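Local coordinates for tail spike protein gp49 (Pseudomonas phage LKA1, PDB 4RU4), which cleaves the O-specific polysaccharide of Pseudomonas as a calcium-bound lyase of the phage tail spike, probably clearing the way for virus entry, at residues D394-N399 and S437-R442; G368-I373 and G398-I403; K468-D473 and T497-A502; P432-S437 and I461-L466; G427-P432 and I454-Q459. All blocks are in the same frame, centred on the assembly; numbering follows the deposited sequence.

Interaction 1: residues D394-N399 and S437-R442. With CA (calcium ion), chain C.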
# COMPACT_ATOMS: atom_id res chain seq x y z
N ASP B 394 -1.76 16.90 22.99
CA ASP B 394 -3.15 17.32 22.91
C ASP B 394 -3.16 18.68 22.24
O ASP B 394 -2.71 19.65 22.84
CB ASP B 394 -3.72 17.45 24.33
CG ASP B 394 -5.14 17.97 24.36
OD1 ASP B 394 -5.77 18.15 23.29
OD2 ASP B 394 -5.66 18.16 25.49
N PRO B 395 -3.69 18.76 21.00
CA PRO B 395 -3.67 20.02 20.26
C PRO B 395 -4.81 20.98 20.62
O PRO B 395 -4.80 22.14 20.19
CB PRO B 395 -3.80 19.56 18.79
CG PRO B 395 -4.67 18.29 18.89
CD PRO B 395 -4.20 17.63 20.20
N GLN B 396 -5.78 20.52 21.41
CA GLN B 396 -6.92 21.39 21.75
C GLN B 396 -6.57 22.72 22.45
O GLN B 396 -7.22 23.74 22.16
CB GLN B 396 -8.02 20.63 22.51
CG GLN B 396 -9.31 21.44 22.67
CD GLN B 396 -9.25 22.37 23.88
OE1 GLN B 396 -8.52 22.10 24.84
NE2 GLN B 396 -9.98 23.48 23.81
N PRO B 397 -5.58 22.73 23.37
CA PRO B 397 -5.27 24.04 23.97
C PRO B 397 -4.79 25.06 22.94
O PRO B 397 -5.02 26.25 23.13
CB PRO B 397 -4.18 23.71 25.00
CG PRO B 397 -4.59 22.33 25.48
CD PRO B 397 -4.96 21.63 24.14
N GLY B 398 -4.18 24.59 21.85
CA GLY B 398 -3.85 25.46 20.72
C GLY B 398 -4.97 25.59 19.68
O GLY B 398 -4.74 26.09 18.56
N ASN B 399 -6.17 25.16 20.04
CA ASN B 399 -7.36 25.29 19.18
C ASN B 399 -7.34 24.48 17.88
O ASN B 399 -7.97 24.86 16.90
CB ASN B 399 -7.68 26.77 18.90
CG ASN B 399 -8.35 27.46 20.10
OD1 ASN B 399 -9.27 26.89 20.72
ND2 ASN B 399 -7.88 28.64 20.44
N SER B 437 -12.12 18.03 26.64
CA SER B 437 -12.39 19.14 25.70
C SER B 437 -11.80 18.90 24.29
O SER B 437 -12.09 19.63 23.35
CB SER B 437 -11.92 20.49 26.26
OG SER B 437 -12.57 20.82 27.48
N SER B 438 -10.99 17.87 24.13
CA SER B 438 -10.30 17.64 22.85
C SER B 438 -11.22 17.04 21.78
O SER B 438 -12.17 16.33 22.12
CB SER B 438 -9.07 16.75 23.04
OG SER B 438 -8.25 17.21 24.11
N TYR B 439 -10.90 17.31 20.51
CA TYR B 439 -11.66 16.78 19.38
C TYR B 439 -10.71 16.12 18.38
O TYR B 439 -9.57 16.55 18.19
CB TYR B 439 -12.49 17.89 18.69
CG TYR B 439 -11.86 19.27 18.81
CD1 TYR B 439 -10.90 19.69 17.90
CD2 TYR B 439 -12.23 20.14 19.83
CE1 TYR B 439 -10.30 20.95 18.02
CE2 TYR B 439 -11.65 21.40 19.95
CZ TYR B 439 -10.69 21.79 19.04
OH TYR B 439 -10.12 23.03 19.17
N LEU B 440 -11.17 15.05 17.74
CA LEU B 440 -10.28 14.34 16.82
C LEU B 440 -10.05 15.13 15.55
O LEU B 440 -8.94 15.21 15.03
CB LEU B 440 -10.82 12.95 16.51
CG LEU B 440 -10.97 12.09 17.76
CD1 LEU B 440 -11.47 10.72 17.37
CD2 LEU B 440 -9.60 11.97 18.47
N LEU B 441 -11.12 15.73 15.04
CA LEU B 441 -10.99 16.54 13.82
C LEU B 441 -11.70 17.87 14.02
O LEU B 441 -12.82 17.92 14.54
CB LEU B 441 -11.55 15.81 12.58
CG LEU B 441 -11.47 16.55 11.24
CD1 LEU B 441 -11.30 15.55 10.09
CD2 LEU B 441 -12.67 17.46 10.99
N ARG B 442 -11.05 18.94 13.59
CA ARG B 442 -11.70 20.25 13.58
C ARG B 442 -11.62 20.78 12.17
O ARG B 442 -10.57 20.67 11.52
CB ARG B 442 -10.97 21.23 14.52
CG ARG B 442 -11.73 22.60 14.64
CD ARG B 442 -11.20 23.48 15.73
NE ARG B 442 -12.04 24.67 15.88
CZ ARG B 442 -11.77 25.69 16.70
NH1 ARG B 442 -10.67 25.68 17.43
NH2 ARG B 442 -12.62 26.72 16.78
CA CA C . -0.49 20.79 22.65
O HOH W 1 0.54 18.67 23.38
O HOH W 2 -10.68 24.54 21.18
O HOH W 3 -1.80 22.81 22.02
O HOH W 4 1.87 21.69 22.89
O HOH W 5 -0.92 21.29 24.94

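Interaction 2: residues G368-I373 and G398-I403. With CA (calcium ion), chain C.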
# COMPACT_ATOMS: atom_id res chain seq x y z
N GLY B 368 2.80 20.66 18.56
CA GLY B 368 1.51 21.10 19.02
C GLY B 368 0.57 19.98 19.44
O GLY B 368 -0.44 20.25 20.07
N GLY B 369 0.88 18.74 19.08
CA GLY B 369 0.04 17.63 19.49
C GLY B 369 -0.86 17.11 18.38
O GLY B 369 -1.44 16.02 18.49
N TRP B 370 -1.01 17.89 17.32
CA TRP B 370 -1.78 17.45 16.16
C TRP B 370 -0.92 16.50 15.32
O TRP B 370 0.30 16.40 15.54
CB TRP B 370 -2.23 18.65 15.31
CG TRP B 370 -1.11 19.65 15.03
CD1 TRP B 370 -0.84 20.81 15.72
CD2 TRP B 370 -0.14 19.58 13.98
NE1 TRP B 370 0.25 21.46 15.16
CE2 TRP B 370 0.70 20.72 14.10
CE3 TRP B 370 0.12 18.65 12.96
CZ2 TRP B 370 1.76 20.98 13.22
CZ3 TRP B 370 1.19 18.89 12.08
CH2 TRP B 370 1.99 20.05 12.22
N ILE B 371 -1.54 15.78 14.39
CA ILE B 371 -0.82 14.82 13.56
C ILE B 371 -0.90 15.18 12.08
O ILE B 371 0.10 15.09 11.35
CB ILE B 371 -1.37 13.38 13.76
CG1 ILE B 371 -1.25 12.97 15.23
CG2 ILE B 371 -0.62 12.36 12.87
CD1 ILE B 371 -1.93 11.63 15.54
N VAL B 372 -2.08 15.61 11.64
CA VAL B 372 -2.23 16.05 10.27
C VAL B 372 -2.80 17.46 10.33
O VAL B 372 -3.82 17.66 10.96
CB VAL B 372 -3.21 15.16 9.46
CG1 VAL B 372 -3.43 15.78 8.08
CG2 VAL B 372 -2.63 13.72 9.37
N ILE B 373 -2.12 18.42 9.71
CA ILE B 373 -2.57 19.82 9.70
C ILE B 373 -2.85 20.29 8.26
O ILE B 373 -2.25 19.80 7.31
CB ILE B 373 -1.55 20.75 10.44
CG1 ILE B 373 -2.16 22.13 10.70
CG2 ILE B 373 -0.23 20.86 9.64
CD1 ILE B 373 -1.47 22.91 11.81
N GLY B 398 -4.18 24.59 21.85
CA GLY B 398 -3.85 25.46 20.72
C GLY B 398 -4.97 25.59 19.68
O GLY B 398 -4.74 26.09 18.56
N ASN B 399 -6.17 25.16 20.04
CA ASN B 399 -7.36 25.29 19.18
C ASN B 399 -7.34 24.48 17.88
O ASN B 399 -7.97 24.86 16.90
CB ASN B 399 -7.68 26.77 18.90
CG ASN B 399 -8.35 27.46 20.10
OD1 ASN B 399 -9.27 26.89 20.72
ND2 ASN B 399 -7.88 28.64 20.44
N ARG B 400 -6.62 23.35 17.89
CA ARG B 400 -6.47 22.53 16.70
C ARG B 400 -6.95 21.10 16.96
O ARG B 400 -6.86 20.60 18.09
CB ARG B 400 -5.00 22.55 16.22
CG ARG B 400 -4.58 23.90 15.59
CD ARG B 400 -3.07 24.04 15.31
NE ARG B 400 -2.27 24.04 16.53
CZ ARG B 400 -0.97 24.31 16.61
NH1 ARG B 400 -0.27 24.62 15.53
NH2 ARG B 400 -0.36 24.24 17.78
N GLY B 401 -7.46 20.44 15.91
CA GLY B 401 -7.85 19.03 16.02
C GLY B 401 -6.61 18.16 15.96
O GLY B 401 -5.53 18.66 15.62
N VAL B 402 -6.74 16.87 16.29
CA VAL B 402 -5.64 15.93 16.06
C VAL B 402 -5.42 15.85 14.55
O VAL B 402 -4.28 15.80 14.06
CB VAL B 402 -5.95 14.53 16.65
CG1 VAL B 402 -4.88 13.48 16.23
CG2 VAL B 402 -6.10 14.64 18.19
N ILE B 403 -6.53 15.88 13.83
CA ILE B 403 -6.54 16.13 12.40
C ILE B 403 -7.18 17.50 12.24
O ILE B 403 -8.33 17.71 12.66
CB ILE B 403 -7.37 15.09 11.66
CG1 ILE B 403 -6.78 13.70 11.90
CG2 ILE B 403 -7.43 15.44 10.13
CD1 ILE B 403 -7.74 12.58 11.56
CA CA C . -0.49 20.79 22.65
O HOH W 3 -1.80 22.81 22.02
O HOH W 4 1.87 21.69 22.89
O HOH W 1 0.54 18.67 23.38
O HOH W 5 -0.92 21.29 24.94

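Interaction 3: residues K468-D473 and T497-A502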
# COMPACT_ATOMS: atom_id res chain seq x y z
N LYS B 468 -14.82 15.12 21.72
CA LYS B 468 -15.68 15.04 20.52
C LYS B 468 -14.96 14.35 19.39
O LYS B 468 -13.73 14.37 19.35
CB LYS B 468 -16.05 16.45 20.00
CG LYS B 468 -16.26 17.49 21.08
CD LYS B 468 -16.82 18.79 20.51
CE LYS B 468 -16.98 19.85 21.61
NZ LYS B 468 -17.43 21.17 21.07
N VAL B 469 -15.72 13.78 18.45
CA VAL B 469 -15.13 13.28 17.21
C VAL B 469 -14.91 14.48 16.29
O VAL B 469 -13.77 14.79 15.98
CB VAL B 469 -16.00 12.18 16.52
CG1 VAL B 469 -15.34 11.66 15.24
CG2 VAL B 469 -16.28 11.03 17.50
N LEU B 470 -15.99 15.17 15.91
CA LEU B 470 -15.88 16.32 15.02
C LEU B 470 -16.23 17.62 15.71
O LEU B 470 -17.16 17.67 16.55
CB LEU B 470 -16.81 16.17 13.80
CG LEU B 470 -16.71 14.86 13.02
CD1 LEU B 470 -17.66 14.92 11.84
CD2 LEU B 470 -15.25 14.58 12.57
N GLN B 471 -15.51 18.67 15.34
CA GLN B 471 -15.77 20.03 15.79
C GLN B 471 -15.81 20.87 14.51
O GLN B 471 -14.77 21.07 13.87
CB GLN B 471 -14.65 20.48 16.72
CG GLN B 471 -14.67 21.96 17.03
CD GLN B 471 -15.68 22.30 18.10
OE1 GLN B 471 -15.89 21.52 19.04
NE2 GLN B 471 -16.32 23.45 17.97
N LEU B 472 -17.00 21.29 14.11
CA LEU B 472 -17.20 21.96 12.81
C LEU B 472 -17.72 23.38 13.03
O LEU B 472 -18.87 23.57 13.44
CB LEU B 472 -18.18 21.16 11.93
CG LEU B 472 -17.80 19.67 11.76
CD1 LEU B 472 -18.88 18.87 11.04
CD2 LEU B 472 -16.44 19.49 11.05
N ASP B 473 -16.88 24.37 12.75
CA ASP B 473 -17.13 25.75 13.16
C ASP B 473 -17.16 26.67 11.98
O ASP B 473 -16.61 26.36 10.90
CB ASP B 473 -15.98 26.24 14.04
CG ASP B 473 -15.95 25.58 15.36
OD1 ASP B 473 -17.04 25.46 15.97
OD2 ASP B 473 -14.87 25.15 15.79
N THR B 497 -19.10 13.67 22.40
CA THR B 497 -20.03 14.30 21.47
C THR B 497 -19.61 13.89 20.05
O THR B 497 -18.46 14.04 19.68
CB THR B 497 -19.95 15.83 21.61
OG1 THR B 497 -20.40 16.19 22.93
CG2 THR B 497 -20.79 16.53 20.53
N LEU B 498 -20.54 13.40 19.25
CA LEU B 498 -20.18 12.94 17.92
C LEU B 498 -19.76 14.09 17.01
O LEU B 498 -18.75 14.00 16.31
CB LEU B 498 -21.36 12.17 17.28
CG LEU B 498 -21.66 10.84 17.94
CD1 LEU B 498 -23.07 10.40 17.60
CD2 LEU B 498 -20.62 9.82 17.46
N ALA B 499 -20.54 15.15 17.00
CA ALA B 499 -20.21 16.26 16.14
C ALA B 499 -20.80 17.56 16.64
O ALA B 499 -22.01 17.72 16.69
CB ALA B 499 -20.68 15.96 14.70
N SER B 500 -19.94 18.48 17.05
CA SER B 500 -20.38 19.85 17.24
C SER B 500 -20.42 20.45 15.85
O SER B 500 -19.44 20.39 15.11
CB SER B 500 -19.42 20.63 18.14
OG SER B 500 -19.56 20.19 19.47
N ALA B 501 -21.57 20.99 15.47
CA ALA B 501 -21.74 21.50 14.11
C ALA B 501 -22.46 22.83 14.11
O ALA B 501 -23.58 22.92 14.62
CB ALA B 501 -22.52 20.51 13.25
N ALA B 502 -21.82 23.85 13.53
CA ALA B 502 -22.42 25.18 13.50
C ALA B 502 -22.94 25.54 12.10
O ALA B 502 -22.42 25.06 11.09
CB ALA B 502 -21.43 26.21 13.99

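Interaction 4: residues P432-S437 and I461-L466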
# COMPACT_ATOMS: atom_id res chain seq x y z
N PRO B 432 -3.45 8.98 23.96
CA PRO B 432 -3.77 8.70 25.36
C PRO B 432 -3.90 9.94 26.22
O PRO B 432 -4.42 9.84 27.34
CB PRO B 432 -2.54 7.93 25.87
CG PRO B 432 -1.78 7.51 24.63
CD PRO B 432 -2.08 8.55 23.59
N SER B 433 -3.41 11.08 25.74
CA SER B 433 -3.28 12.24 26.63
C SER B 433 -4.14 13.42 26.23
O SER B 433 -3.78 14.57 26.47
CB SER B 433 -1.81 12.67 26.79
OG SER B 433 -1.02 11.55 27.17
N LEU B 434 -5.30 13.15 25.64
CA LEU B 434 -6.26 14.22 25.34
C LEU B 434 -7.11 14.53 26.57
O LEU B 434 -7.07 13.79 27.57
CB LEU B 434 -7.18 13.81 24.17
CG LEU B 434 -6.52 13.38 22.85
CD1 LEU B 434 -7.63 13.04 21.82
CD2 LEU B 434 -5.56 14.47 22.30
N SER B 435 -7.88 15.63 26.52
CA SER B 435 -8.82 15.95 27.61
C SER B 435 -10.26 15.77 27.16
O SER B 435 -10.53 15.44 26.00
CB SER B 435 -8.63 17.39 28.11
OG SER B 435 -9.30 18.30 27.26
N THR B 436 -11.20 16.00 28.09
CA THR B 436 -12.61 15.93 27.76
C THR B 436 -13.04 17.10 26.91
O THR B 436 -14.20 17.19 26.54
CB THR B 436 -13.48 15.88 29.02
OG1 THR B 436 -13.18 17.01 29.84
CG2 THR B 436 -13.19 14.61 29.81
N SER B 437 -12.12 18.03 26.64
CA SER B 437 -12.39 19.14 25.70
C SER B 437 -11.80 18.90 24.29
O SER B 437 -12.09 19.63 23.35
CB SER B 437 -11.92 20.49 26.26
OG SER B 437 -12.57 20.82 27.48
N ILE B 461 -9.94 3.75 17.36
CA ILE B 461 -9.41 4.84 18.18
C ILE B 461 -9.00 4.31 19.56
O ILE B 461 -9.68 3.45 20.14
CB ILE B 461 -10.47 5.94 18.30
CG1 ILE B 461 -10.81 6.46 16.89
CG2 ILE B 461 -10.04 7.06 19.24
CD1 ILE B 461 -12.24 7.06 16.76
N ASP B 462 -7.88 4.80 20.07
CA ASP B 462 -7.41 4.39 21.38
C ASP B 462 -7.09 5.65 22.18
O ASP B 462 -6.04 6.25 21.96
CB ASP B 462 -6.15 3.53 21.18
CG ASP B 462 -5.59 2.97 22.48
OD1 ASP B 462 -5.97 3.42 23.57
OD2 ASP B 462 -4.77 2.05 22.41
N VAL B 463 -7.98 6.04 23.10
CA VAL B 463 -7.79 7.25 23.90
C VAL B 463 -8.04 6.99 25.38
O VAL B 463 -8.59 5.93 25.75
CB VAL B 463 -8.79 8.38 23.47
CG1 VAL B 463 -8.52 8.83 22.05
CG2 VAL B 463 -10.27 7.90 23.61
N GLY B 464 -7.60 7.93 26.22
CA GLY B 464 -8.05 8.03 27.60
C GLY B 464 -9.30 8.89 27.59
O GLY B 464 -10.39 8.38 27.35
N SER B 465 -9.15 10.19 27.83
CA SER B 465 -10.29 11.10 27.70
C SER B 465 -10.43 11.59 26.26
O SER B 465 -9.46 11.58 25.47
CB SER B 465 -10.13 12.29 28.64
OG SER B 465 -10.02 11.83 29.97
N LEU B 466 -11.64 12.03 25.92
CA LEU B 466 -11.93 12.64 24.64
C LEU B 466 -13.17 13.49 24.85
O LEU B 466 -14.03 13.14 25.66
CB LEU B 466 -12.20 11.57 23.57
CG LEU B 466 -12.52 12.04 22.15
CD1 LEU B 466 -11.34 12.86 21.56
CD2 LEU B 466 -12.84 10.80 21.27
O HOH W 6 -6.46 11.30 28.50
O HOH W 7 -6.96 10.73 25.54

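Interaction 5: residues G427-P432 and I454-Q459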
# COMPACT_ATOMS: atom_id res chain seq x y z
N GLY B 427 -7.81 2.38 9.36
CA GLY B 427 -6.61 2.61 10.13
C GLY B 427 -6.89 2.79 11.62
O GLY B 427 -7.91 2.33 12.15
N SER B 428 -5.96 3.45 12.31
CA SER B 428 -6.07 3.58 13.76
C SER B 428 -5.52 4.94 14.23
O SER B 428 -4.73 5.58 13.54
CB SER B 428 -5.32 2.45 14.46
OG SER B 428 -3.91 2.49 14.16
N LEU B 429 -5.96 5.38 15.40
CA LEU B 429 -5.53 6.65 15.96
C LEU B 429 -5.42 6.51 17.46
O LEU B 429 -6.44 6.35 18.14
CB LEU B 429 -6.53 7.77 15.60
CG LEU B 429 -6.22 9.24 15.92
CD1 LEU B 429 -7.00 10.18 14.99
CD2 LEU B 429 -6.52 9.59 17.40
N ARG B 430 -4.19 6.55 17.97
CA ARG B 430 -3.95 6.46 19.41
C ARG B 430 -3.54 7.83 19.93
O ARG B 430 -2.66 8.48 19.35
CB ARG B 430 -2.86 5.44 19.73
CG ARG B 430 -2.59 5.29 21.22
CD ARG B 430 -1.43 4.32 21.50
NE ARG B 430 -1.56 3.06 20.78
CZ ARG B 430 -0.79 1.99 20.98
NH1 ARG B 430 0.15 2.01 21.90
NH2 ARG B 430 -0.99 0.88 20.28
N ALA B 431 -4.19 8.25 21.01
CA ALA B 431 -3.95 9.56 21.63
C ALA B 431 -4.36 9.46 23.10
O ALA B 431 -5.51 9.80 23.46
CB ALA B 431 -4.77 10.64 20.94
N PRO B 432 -3.45 8.98 23.96
CA PRO B 432 -3.77 8.70 25.36
C PRO B 432 -3.90 9.94 26.22
O PRO B 432 -4.42 9.84 27.34
CB PRO B 432 -2.54 7.93 25.87
CG PRO B 432 -1.78 7.51 24.63
CD PRO B 432 -2.08 8.55 23.59
N ILE B 454 -17.43 15.74 5.15
CA ILE B 454 -16.59 14.95 6.05
C ILE B 454 -17.06 13.52 6.02
O ILE B 454 -18.25 13.25 6.24
CB ILE B 454 -16.71 15.41 7.54
CG1 ILE B 454 -16.54 16.92 7.71
CG2 ILE B 454 -15.73 14.64 8.42
CD1 ILE B 454 -15.25 17.44 7.25
N GLN B 455 -16.12 12.60 5.79
CA GLN B 455 -16.39 11.19 5.95
C GLN B 455 -15.38 10.69 6.99
O GLN B 455 -14.19 10.61 6.70
CB GLN B 455 -16.17 10.43 4.62
CG GLN B 455 -16.42 8.91 4.70
CD GLN B 455 -15.76 8.13 3.57
OE1 GLN B 455 -14.63 8.44 3.16
NE2 GLN B 455 -16.47 7.13 3.04
N TYR B 456 -15.85 10.35 8.19
CA TYR B 456 -14.94 9.82 9.20
C TYR B 456 -15.42 8.39 9.49
O TYR B 456 -16.44 8.18 10.15
CB TYR B 456 -14.97 10.75 10.42
CG TYR B 456 -13.74 10.66 11.31
CD1 TYR B 456 -13.49 9.51 12.08
CD2 TYR B 456 -12.83 11.71 11.40
CE1 TYR B 456 -12.36 9.41 12.89
CE2 TYR B 456 -11.71 11.62 12.19
CZ TYR B 456 -11.48 10.47 12.94
OH TYR B 456 -10.35 10.39 13.74
N SER B 457 -14.69 7.40 8.98
CA SER B 457 -15.27 6.08 8.72
C SER B 457 -14.32 4.90 8.97
O SER B 457 -13.30 4.77 8.28
CB SER B 457 -15.68 6.08 7.23
OG SER B 457 -16.18 4.84 6.79
N GLY B 458 -14.64 4.02 9.92
CA GLY B 458 -13.90 2.76 10.07
C GLY B 458 -12.66 2.76 10.96
O GLY B 458 -12.03 1.72 11.17
N GLN B 459 -12.27 3.92 11.48
CA GLN B 459 -11.02 4.03 12.26
C GLN B 459 -11.14 3.41 13.66
O GLN B 459 -12.15 3.58 14.34
CB GLN B 459 -10.65 5.49 12.41
CG GLN B 459 -9.30 5.78 13.06
CD GLN B 459 -9.13 7.27 13.21
OE1 GLN B 459 -9.81 7.91 14.03
NE2 GLN B 459 -8.27 7.85 12.40
O HOH W 8 -6.25 6.63 10.84

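Interaction 1: residues D394-N399 and S437-R442
Asp394 meets Ser438 where two loops of successive coils come together on the flank of a parallel beta-helix of the pectate lyase-like kind. The carboxylate of Asp394 does two jobs: OD1 accepts from Ser438 OG at 2.8 Å and, within its own loop, from Gln396 N, which closes an Asx turn. The two donors arrive over opposite faces of the carboxylate, so OD1 is gripped from above and below its plane. CG, anti to the backbone N (chi1 177°), carries the carboxylate to Ser438. Separately, the backbone O of Asp394 binds the calcium ion at 2.5 Å. Ser438 OG also accepts from Ser435 N and so ties the loop at 394 to the turn just before Ser438. Gln396 follows with its aliphatic part doing the packing: CB rests on Ser438 CA, and CG lies 3.6 Å from Tyr439 CE2, the two side chains crossing at about a right angle. A bend at chi2 (-84°) brings CD beside Ser437 CB. Its NE2 then donates to a water that also bonds to Asn399 OD1 and, at 2.6 Å, to Tyr439 OH. Asn399 has positive phi, which asparagine tolerates well. The extended Arg442 lies alongside it, its NE in a salt bridge with Asp473, while Arg442 NH1 donates to Asn399 O at 2.9 Å from above the carbonyl plane.

Interaction 2: residues G368-I373 and G398-I403
Arg400, in one of its two conformers, presents one face of its guanidinium to the pyrrole corner of Trp370, NE1 and CD1. Trp370 NE1 sits over that face, 3.2 Å from Arg400 NH1, but both are donors; the groups cross obliquely, their planes 59° apart, so this is contact without a bond. Arginine suits the place because its long chain can bend: chi3 (-65°) places NE near the indole, with CD beside Ile373 CD1, which also covers one face of the ring. Gly368, lacking a side chain, lets the arginine tip pass close in this conformer, and Gly368 O binds the calcium ion at 2.6 Å. Gly369 has positive phi, a turn natural for glycine. Further on the backbones meet: Val402 O takes two donors in its carbonyl plane, Ile371 N at 2.8 Å and Val372 N at 3.3 Å. Beside it Ile371 CD1 packs on Val402 CG1 at 3.5 Å, branched chains lying alongside. Val372 and Ile403 then form a parallel bridge, opening the pairing of strands 372-377 and 403-405. These belong to one parallel sheet of the beta-helix: strand 349-352 lies next to 372-377, strand 439-446 next to 403-405, and Val372 and Ile403 both pack on Leu384 of strand 380-385.

Interaction 3: residues K468-D473 and T497-A502
Ser500, Leu472 and Lys468 have the most surface buried between these two parallel strands, whose axes lie 4.6 Å apart and only 4° from parallel. Ser500 is held by both backbone ends: its N donates to Leu470 O at 2.9 Å, and its O receives Leu472 N at 2.8 Å. Its side chain, in one of its two conformers, lies on the same face as Lys468 and Gln471, where OG accepts from Lys468 NZ at 2.8 Å. The lysine chain runs extended beyond CG: CG meets Thr497 CB, while CD, CE and NZ all approach Ser500 OG, CD to 3.2 Å. NZ also donates to Gln471 OE1 at 2.6 Å on a lone pair in the amide plane. Gln471 NE2 in turn faces both oxygens of Asp473, using the syn lone pair of each. A chain of polar contacts thus runs from Lys468 through Gln471 to Asp473 on this face. Leu472 points the other way, with Leu470, Ala499 and Ala501. Its CB rests 3.5 Å from Ser500 O, while Leu470 CB meets Ala499 CB at 4.0 Å; Leu470 and Leu472 pack on Leu484 of strand 484-487, with the short alanines beside them on the same face. Corners at Val469 and Leu498 in matching places, with in-register pairing beyond them, are the stacked-coil pattern of a parallel beta-helix.

Interaction 4: residues P432-S437 and I461-L466
From Pro432 beside Val463 (CA to CA 4.5 Å) to Thr436 beside Leu466 (CA to CA 4.6 Å), the two backbones run in the same direction but bow apart in the middle, where two waters take the place of direct bonds. One accepts from Leu434 N at 2.9 Å and from Gly464 N at 3.0 Å, and it also lies within bonding distance of Ser465 O. The other accepts from Ser465 N at 3.0 Å and reaches the carbonyls of Pro432 and Leu434. Between them the two waters bridge Pro432 O, Leu434 N and O, Gly464 N, and Ser465 N and O. Leu434 carries the side-chain contact. Its CB lies 3.4 Å from Ser465 O. CG is anti to the carbonyl carbon (chi1 -55°) and leads on to CD1, which touches Leu466 CD1 at 3.7 Å, the two leucines lying side by side and pointing the same way, with Val463 CG1 at a looser distance; branched apolar chains suit this buried spot. A side chain on Gly464 would come tightly against Pro432 O, so glycine fits. Nearer the surface, Thr436 CG2 rests on Ser465 CB at 4.0 Å. The short polar residues suit the exposed turn: Ser435 OG accepts from Ser437 N in an ST turn. The contact joins the loop between strands 428-431 and 439-446 to the region that follows strand 452-463. Leu434 and Leu466 both pack on Leu440 of strand 439-446, and Leu434 also leans on Asp394, while Leu466 touches Ile496 of the loop leading to strand 497-501.

Interaction 5: residues G427-P432 and I454-Q459
Gly427 and Gln459 are the nearest pair, their CA atoms 5.1 Å apart; here the backbones of 427-432 and 454-459 approach at one end and diverge. Gly427 O takes a CA-H...O contact from Gln459 CA at 3.5 Å. Gly427 and Gly458 both have positive phi, a shape glycine adopts readily. Gln459 does most of the touching. Its CG is anti to the backbone N (chi1 -173°) and the chain runs extended, bringing CD within 3.6 Å of Leu429 CB. In the pectate lyase-like beta-helix this is the buried inside of a coil, where an amide needs partners. Gln459 OE1 accepts from Tyr456 OH at 2.6 Å, and NE2 donates to a water at 2.8 Å that lies 3.3 Å from Ser428 O. The same tyrosine oxygen touches Leu429 CD1, in one of its two conformers, at 3.6 Å, the side chains crossing at about a right angle. Leu429 CB and CD1 lie against the Gln459 amide. Just past Gln459, the chain pairs in parallel with strand 428-431 through backbone hydrogen bonds of Leu429 with Ala460 and Asp462. At the subunit interface, Gly427 N donates to Gln425 OE1, and Gly458 O accepts from Gln455 NE2, both of a second subunit.

Overall arrangement
All five contacts stack coils of one beta-helix. Interactions 1 and 2, centres 6 Å apart, share Gly398 and Asn399 and hold the calcium ion, each supplying one carbonyl oxygen; four waters complete its coordination. Interaction 4 adjoins interaction 1 at Ser437, and its Leu434 side chain lies about 8 Å from the metal. Interaction 3 continues the same parallel sheet, joined to interaction 1 through Arg442 NE and Asp473 OD2 at 2.9 Å. Interactions 4 and 5 use the same strand, 452-463, and share Pro432. Tyr456 of interaction 5 meets Leu470 of interaction 3 and Ile403 of interaction 2, while the side chain of Leu429 lies about 14 Å from the calcium ion.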